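Local coordinates for protein similar to yteR (Bacilus subtilis) (Clostridium acetobutylicum, PDB 4WU0) that probably hydrolyses unsaturated rhamnogalacturonan fragments derived from pectin, as a glycoside hydrolase of family GH105 related to YteR, at residues Met269-Tyr272 against Ala273-Gly277; Gly297-Asn300 against Glu301-Glu305; Lys327-Ser331 against Phe332-Ile336. All coordinates share one frame; numbering follows the deposited sequence.

The three contacts follow one another in series along the C-terminal part of a single, mostly helical chain. Contact 1 lies within helix 264-279, its centre about 11 Å from that of the chain. Contact 2 spans the end of the next helix, 288-302, and the start of strand 303-305; its centre is about 17 Å from that of contact 1, and Val271 CB meets Leu298 CD1 at 4.0 Å. The centre of contact 3 is about 27 Å from those of the other two, with nearest atoms about 13 Å apart. Contacts 1 and 2 thus join consecutive packed helices of the barrel, contact 2 leads into the sheet 303-305, 311-317, 340-341, and contact 3 lies between its last two strands.

Contact 1 of 3, residues Met269-Tyr272 against Ala273-Gly277; sequences MIVY and ALLKG
Tyr272 and Lys276, one helical turn apart on helix 264-279, lie side by side and point the same way. With CG anti to the backbone N (chi1 166°), the tyrosine ring projects outward and leans slightly toward the C-terminal end, and the lysine chain, extended throughout, runs beside it. Lys276 CD approaches the phenol end of the ring obliquely, 3.3 Å from Tyr272 OH, and places the ammonium group next to the hydroxyl, with Lys276 NZ 3.1 Å from Tyr272 OH. On another side of the helix the same spacing brings Val271 and Leu275 together, again parallel in direction, with Val271 CG1 3.7 Å from Leu275 CD1. Ile270 and Leu274 make a looser pair. Beneath these side chains runs the regular i to i+4 bonding of an alpha helix, including Lys276 N to Tyr272 O at 2.8 Å and 170°, and Leu275 N to Val271 O at 2.9 Å.

The helix is buried among others of the (alpha/alpha)6 barrel expected for this family: Tyr272 also packs on Met207 of helix 199-215 and Leu353 of helix 345-360, while Val271 and Leu275 face helix 288-302. Asp211 accepts from the Tyr272 hydroxyl and forms a salt bridge with Lys276, which makes a second one with Glu214. The buried ammonium group faces two carboxylates, one of which also holds the Tyr272 hydroxyl, a setting likely to favour its charged form.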
loop_
_atom_site.group_PDB
_atom_site.type_symbol
_atom_site.label_atom_id
_atom_site.label_comp_id
_atom_site.label_asym_id
_atom_site.label_seq_id
_atom_site.Cartn_x
_atom_site.Cartn_y
_atom_site.Cartn_z
ATOM N N MET A 269 5.221 4.587 4.002
ATOM C CA MET A 269 5.119 3.185 3.590
ATOM C C MET A 269 6.480 2.516 3.691
ATOM O O MET A 269 6.590 1.370 4.155
ATOM C CB MET A 269 4.635 3.092 2.159
ATOM C CG MET A 269 3.213 3.462 1.972
ATOM S SD MET A 269 2.719 3.281 0.254
ATOM C CE MET A 269 1.075 3.949 0.375
ATOM N N ILE A 270 7.510 3.240 3.275
ATOM C CA ILE A 270 8.877 2.703 3.299
ATOM C C ILE A 270 9.314 2.501 4.745
ATOM O O ILE A 270 9.916 1.487 5.087
ATOM C CB ILE A 270 9.844 3.632 2.547
ATOM C CG1 ILE A 270 9.474 3.630 1.067
ATOM C CG2 ILE A 270 11.301 3.225 2.753
ATOM C CD1 ILE A 270 10.069 4.747 0.247
ATOM N N VAL A 271 9.037 3.477 5.606
ATOM C CA VAL A 271 9.412 3.355 7.018
ATOM C C VAL A 271 8.689 2.188 7.685
ATOM O O VAL A 271 9.275 1.443 8.466
ATOM C CB VAL A 271 9.126 4.676 7.762
ATOM C CG1 VAL A 271 9.294 4.505 9.287
ATOM C CG2 VAL A 271 10.088 5.744 7.240
ATOM N N TYR A 272 7.416 2.016 7.378
ATOM C CA TYR A 272 6.648 0.881 7.882
ATOM C C TYR A 272 7.302 -0.433 7.483
ATOM O O TYR A 272 7.469 -1.317 8.312
ATOM C CB TYR A 272 5.236 0.945 7.320
ATOM C CG TYR A 272 4.429 -0.326 7.487
ATOM C CD1 TYR A 272 3.849 -0.649 8.700
ATOM C CD2 TYR A 272 4.267 -1.204 6.433
ATOM C CE1 TYR A 272 3.093 -1.805 8.848
ATOM C CE2 TYR A 272 3.513 -2.352 6.566
ATOM C CZ TYR A 272 2.922 -2.642 7.764
ATOM O OH TYR A 272 2.160 -3.776 7.866
ATOM N N ALA A 273 7.624 -0.573 6.205
ATOM C CA ALA A 273 8.252 -1.804 5.727
ATOM C C ALA A 273 9.621 -2.059 6.370
ATOM O O ALA A 273 9.965 -3.211 6.663
ATOM C CB ALA A 273 8.353 -1.788 4.210
ATOM N N LEU A 274 10.408 -1.004 6.570
ATOM C CA LEU A 274 11.697 -1.150 7.251
ATOM C C LEU A 274 11.488 -1.675 8.652
ATOM O O LEU A 274 12.158 -2.623 9.093
ATOM C CB LEU A 274 12.455 0.179 7.334
ATOM C CG LEU A 274 12.980 0.823 6.059
ATOM C CD1 LEU A 274 13.559 2.210 6.368
ATOM C CD2 LEU A 274 14.044 -0.045 5.417
ATOM N N LEU A 275 10.579 -1.038 9.379
ATOM C CA LEU A 275 10.342 -1.381 10.771
ATOM C C LEU A 275 9.771 -2.786 10.907
ATOM O O LEU A 275 10.232 -3.587 11.716
ATOM C CB LEU A 275 9.410 -0.371 11.440
ATOM C CG LEU A 275 10.064 0.991 11.756
ATOM C CD1 LEU A 275 8.977 2.026 12.014
ATOM C CD2 LEU A 275 11.038 0.912 12.920
ATOM N N LYS A 276 8.746 -3.090 10.115
ATOM C CA LYS A 276 8.132 -4.415 10.179
ATOM C C LYS A 276 9.093 -5.500 9.708
ATOM O O LYS A 276 9.147 -6.590 10.278
ATOM C CB LYS A 276 6.864 -4.438 9.316
ATOM C CG LYS A 276 6.157 -5.769 9.327
ATOM C CD LYS A 276 4.721 -5.662 8.805
ATOM C CE LYS A 276 4.002 -6.987 8.838
ATOM N NZ LYS A 276 2.558 -6.811 8.605
ATOM N N GLY A 277 9.872 -5.185 8.675
ATOM C CA GLY A 277 10.848 -6.132 8.155
ATOM C C GLY A 277 11.894 -6.482 9.197
ATOM O O GLY A 277 12.285 -7.642 9.327
#

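Contact 2 of 3, residues Gly297-Asn300 against Glu301-Glu305; sequences GLIN and EFILE
Ile299 and Ile303 meet where helix 288-302 gives way to strand 303-305: Ile299 CD1 reaches Ile303 CG1 at 3.9 Å, and the two branches cross at a slant. Ile303 CG1 also lies against Ile299 CA, so the first strand residue packs back on the last full turn of the helix. A neighbouring apolar pair forms between Leu298 and Phe302, with Leu298 CD2 4.1 Å from Phe302 CE2. One face of the Phe302 ring is covered over its centre by CB of the preceding Glu301.

The backbone bonds that set this spacing change as the helix ends. Glu301 N reaches Gly297 O at 2.9 Å with an angle of 159°. Phe302 N to Leu298 O keeps the same length but bends to 138°. The last bond, Ile303 N to Ile299 O, lengthens to 3.2 Å, and its donor stands above the carbonyl plane as Ile303 leaves helical geometry.

Farther out, Leu298 and Phe302 rest on helix 264-279, both isoleucines touch Phe351 of helix 345-360, and Phe302 and Leu304 pair through their backbones with strand 311-317. A water in hydrogen-bonding position bridges Asn300 O (2.8 Å) and Ile303 O (2.6 Å), though with more acceptors around it than protons. The water thus links a carbonyl at the helix end to one in the strand, while the isoleucine pair packs across the junction.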
loop_
_atom_site.group_PDB
_atom_site.type_symbol
_atom_site.label_atom_id
_atom_site.label_comp_id
_atom_site.label_asym_id
_atom_site.label_seq_id
_atom_site.Cartn_x
_atom_site.Cartn_y
_atom_site.Cartn_z
ATOM N N GLY A 297 12.065 11.358 10.985
ATOM C CA GLY A 297 12.029 12.217 9.819
ATOM C C GLY A 297 10.630 12.444 9.285
ATOM O O GLY A 297 10.299 13.522 8.810
ATOM N N LEU A 298 9.781 11.426 9.339
ATOM C CA LEU A 298 8.386 11.625 8.944
ATOM C C LEU A 298 7.723 12.722 9.794
ATOM O O LEU A 298 6.979 13.574 9.297
ATOM C CB LEU A 298 7.597 10.335 9.125
ATOM C CG LEU A 298 8.050 9.082 8.406
ATOM C CD1 LEU A 298 7.151 7.934 8.822
ATOM C CD2 LEU A 298 7.961 9.296 6.919
ATOM N N ILE A 299 7.936 12.667 11.093
ATOM C CA ILE A 299 7.347 13.640 12.007
ATOM C C ILE A 299 7.891 15.025 11.700
ATOM O O ILE A 299 7.135 16.012 11.611
ATOM C CB ILE A 299 7.682 13.312 13.473
ATOM C CG1 ILE A 299 7.246 11.887 13.839
ATOM C CG2 ILE A 299 7.066 14.327 14.425
ATOM C CD1 ILE A 299 5.794 11.610 13.679
ATOM N N ASN A 300 9.217 15.115 11.581
ATOM C CA ASN A 300 9.854 16.402 11.329
ATOM C C ASN A 300 9.364 17.050 10.023
ATOM O O ASN A 300 9.082 18.244 9.977
ATOM C CB ASN A 300 11.378 16.251 11.269
ATOM C CG ASN A 300 11.986 15.888 12.605
ATOM O OD1 ASN A 300 11.407 16.150 13.660
ATOM N ND2 ASN A 300 13.179 15.297 12.567
ATOM N N GLU A 301 9.278 16.274 8.954
ATOM C CA GLU A 301 8.968 16.844 7.645
ATOM C C GLU A 301 7.482 17.034 7.395
ATOM O O GLU A 301 7.085 17.935 6.639
ATOM C CB GLU A 301 9.508 15.960 6.535
ATOM C CG GLU A 301 11.009 15.805 6.530
ATOM C CD GLU A 301 11.762 17.119 6.435
ATOM O OE1 GLU A 301 11.339 17.987 5.658
ATOM O OE2 GLU A 301 12.783 17.272 7.129
ATOM N N PHE A 302 6.658 16.168 7.974
ATOM C CA PHE A 302 5.271 16.043 7.503
ATOM C C PHE A 302 4.173 16.317 8.540
ATOM O O PHE A 302 3.014 16.496 8.166
ATOM C CB PHE A 302 5.054 14.674 6.894
ATOM C CG PHE A 302 6.018 14.323 5.790
ATOM C CD1 PHE A 302 6.224 15.169 4.716
ATOM C CD2 PHE A 302 6.708 13.127 5.832
ATOM C CE1 PHE A 302 7.092 14.817 3.716
ATOM C CE2 PHE A 302 7.587 12.785 4.828
ATOM C CZ PHE A 302 7.764 13.615 3.763
ATOM N N ILE A 303 4.506 16.312 9.826
ATOM C CA ILE A 303 3.506 16.518 10.869
ATOM C C ILE A 303 3.528 17.949 11.406
ATOM O O ILE A 303 4.576 18.475 11.750
ATOM C CB ILE A 303 3.732 15.518 12.053
ATOM C CG1 ILE A 303 3.535 14.079 11.594
ATOM C CG2 ILE A 303 2.827 15.832 13.226
ATOM C CD1 ILE A 303 2.117 13.702 11.271
ATOM N N LEU A 304 2.349 18.566 11.497
ATOM C CA LEU A 304 2.173 19.843 12.156
ATOM C C LEU A 304 0.997 19.736 13.128
ATOM O O LEU A 304 -0.075 19.221 12.773
ATOM C CB LEU A 304 1.877 20.967 11.148
ATOM C CG LEU A 304 3.025 21.450 10.253
ATOM C CD1 LEU A 304 2.517 22.510 9.261
ATOM C CD2 LEU A 304 4.173 22.013 11.100
ATOM N N GLU A 305 1.197 20.275 14.321
ATOM C CA GLU A 305 0.150 20.346 15.330
ATOM C C GLU A 305 -0.821 21.485 15.028
ATOM O O GLU A 305 -0.408 22.603 14.730
ATOM C CB GLU A 305 0.777 20.547 16.723
ATOM C CG GLU A 305 -0.215 20.587 17.859
ATOM C CD GLU A 305 0.460 20.799 19.207
ATOM O OE1 GLU A 305 1.630 21.237 19.218
ATOM O OE2 GLU A 305 -0.179 20.536 20.246
HETATM O O HOH W 1 6.589 19.445 10.350
#

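Contact 3 of 3, residues Lys327-Ser331 against Phe332-Ile336; sequences KRDGS and FAYYI
Ser331 and Tyr334 form the tight part of this contact, at the start of helix 332-337. Ser331 OG accepts from Tyr334 N at 3.1 Å, and Ser331 O accepts a hydrogen bond from Tyr335 N at 3.0 Å in the first regular turn. With chi1 at 65°, the serine hydroxyl sits between its own backbone N and carbonyl carbon, from where it can turn to the amide three residues on. Arg328 CB lies over one face of the Tyr334 ring, 4.1 Å from its centroid, in a CH-pi contact, and the guanidinium, 77° from the ring plane, turns to the carbonyls of Gly323 and Leu322. The Tyr334 hydroxyl bonds to Glu338 and Gly321 N. The Tyr335 ring presents its edge to Gly330 O, 3.2 Å from Tyr335 CE2; this oxygen and Gly330 N are buried without any hydrogen-bonding partner in the model.

The arrangement joins two recognised motifs, a serine N-cap and an Asx turn. Asp329 OD1 accepts both from Ser331 N, which comes from above the carboxylate plane, and from Ser331 OG, on its syn side at 2.7 Å, so the aspartate positions the capping hydroxyl. Gly330, between them, has the positive phi that favours glycine.

On the solvent side the packing is looser: Asp329 and Ala333 are exposed, and Ala333 CB stays 4.0 Å from Ser331 OG. Tyr335, by contrast, is buried, and its hydroxyl bonds to His176.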
loop_
_atom_site.group_PDB
_atom_site.type_symbol
_atom_site.label_atom_id
_atom_site.label_comp_id
_atom_site.label_asym_id
_atom_site.label_seq_id
_atom_site.Cartn_x
_atom_site.Cartn_y
_atom_site.Cartn_z
ATOM N N LYS A 327 -4.554 10.587 -20.400
ATOM C CA LYS A 327 -3.373 10.135 -21.133
ATOM C C LYS A 327 -2.109 10.511 -20.369
ATOM O O LYS A 327 -1.196 11.139 -20.910
ATOM C CB LYS A 327 -3.350 10.724 -22.543
ATOM C CG LYS A 327 -4.655 10.523 -23.322
ATOM C CD LYS A 327 -4.499 10.998 -24.765
ATOM C CE LYS A 327 -5.771 10.783 -25.591
ATOM N NZ LYS A 327 -6.875 11.682 -25.139
ATOM N N ARG A 328 -2.084 10.115 -19.103
ATOM C CA ARG A 328 -0.996 10.423 -18.192
ATOM C C ARG A 328 0.279 9.726 -18.649
ATOM O O ARG A 328 0.276 8.513 -18.839
ATOM C CB ARG A 328 -1.379 9.997 -16.780
ATOM C CG ARG A 328 -2.631 10.700 -16.269
ATOM C CD ARG A 328 -3.175 10.080 -15.003
ATOM N NE ARG A 328 -3.666 8.725 -15.239
ATOM C CZ ARG A 328 -4.280 7.979 -14.319
ATOM N NH1 ARG A 328 -4.492 8.476 -13.096
ATOM N NH2 ARG A 328 -4.686 6.742 -14.616
ATOM N N ASP A 329 1.348 10.492 -18.852
ATOM C CA ASP A 329 2.502 9.972 -19.596
ATOM C C ASP A 329 3.656 9.505 -18.716
ATOM O O ASP A 329 4.640 8.980 -19.222
ATOM C CB ASP A 329 2.979 10.952 -20.689
ATOM C CG ASP A 329 3.650 12.206 -20.150
ATOM O OD1 ASP A 329 3.877 12.342 -18.926
ATOM O OD2 ASP A 329 3.962 13.076 -20.997
ATOM N N GLY A 330 3.531 9.675 -17.408
ATOM C CA GLY A 330 4.540 9.170 -16.495
ATOM C C GLY A 330 5.851 9.925 -16.531
ATOM O O GLY A 330 6.844 9.497 -15.926
ATOM N N SER A 331 5.854 11.082 -17.188
ATOM C CA SER A 331 7.027 11.946 -17.193
ATOM C C SER A 331 7.238 12.606 -15.837
ATOM O O SER A 331 6.354 12.620 -14.983
ATOM C CB SER A 331 6.882 13.048 -18.237
ATOM O OG SER A 331 5.807 13.918 -17.894
ATOM N N PHE A 332 8.423 13.172 -15.653
ATOM C CA PHE A 332 8.709 13.919 -14.439
ATOM C C PHE A 332 7.684 15.041 -14.257
ATOM O O PHE A 332 7.104 15.217 -13.171
ATOM C CB PHE A 332 10.144 14.461 -14.484
ATOM C CG PHE A 332 10.540 15.272 -13.273
ATOM C CD1 PHE A 332 11.000 14.657 -12.123
ATOM C CD2 PHE A 332 10.436 16.659 -13.290
ATOM C CE1 PHE A 332 11.338 15.396 -11.010
ATOM C CE2 PHE A 332 10.799 17.410 -12.186
ATOM C CZ PHE A 332 11.249 16.767 -11.039
ATOM N N ALA A 333 7.437 15.803 -15.317
ATOM C CA ALA A 333 6.451 16.881 -15.245
ATOM C C ALA A 333 5.090 16.352 -14.821
ATOM O O ALA A 333 4.412 16.967 -13.995
ATOM C CB ALA A 333 6.379 17.641 -16.565
ATOM N N TYR A 334 4.699 15.191 -15.346
ATOM C CA TYR A 334 3.446 14.573 -14.952
ATOM C C TYR A 334 3.418 14.294 -13.435
ATOM O O TYR A 334 2.436 14.617 -12.769
ATOM C CB TYR A 334 3.121 13.273 -15.749
ATOM C CG TYR A 334 2.047 12.552 -15.004
ATOM C CD1 TYR A 334 0.744 13.065 -14.971
ATOM C CD2 TYR A 334 2.351 11.457 -14.203
ATOM C CE1 TYR A 334 -0.221 12.497 -14.180
ATOM C CE2 TYR A 334 1.376 10.873 -13.403
ATOM C CZ TYR A 334 0.112 11.403 -13.384
ATOM O OH TYR A 334 -0.831 10.825 -12.573
ATOM N N TYR A 335 4.462 13.677 -12.885
ATOM C CA TYR A 335 4.417 13.310 -11.466
ATOM C C TYR A 335 4.392 14.546 -10.573
ATOM O O TYR A 335 3.803 14.518 -9.506
ATOM C CB TYR A 335 5.564 12.378 -11.073
ATOM C CG TYR A 335 5.320 10.950 -11.489
ATOM C CD1 TYR A 335 4.444 10.135 -10.774
ATOM C CD2 TYR A 335 5.938 10.409 -12.618
ATOM C CE1 TYR A 335 4.209 8.834 -11.151
ATOM C CE2 TYR A 335 5.703 9.115 -12.995
ATOM C CZ TYR A 335 4.833 8.324 -12.274
ATOM O OH TYR A 335 4.581 7.011 -12.647
ATOM N N ILE A 336 5.029 15.623 -11.007
ATOM C CA ILE A 336 5.030 16.861 -10.229
ATOM C C ILE A 336 3.695 17.603 -10.384
ATOM O O ILE A 336 3.334 18.437 -9.541
ATOM C CB ILE A 336 6.228 17.732 -10.674
ATOM C CG1 ILE A 336 7.534 16.959 -10.465
ATOM C CG2 ILE A 336 6.267 19.067 -9.953
ATOM C CD1 ILE A 336 7.672 16.276 -9.130
#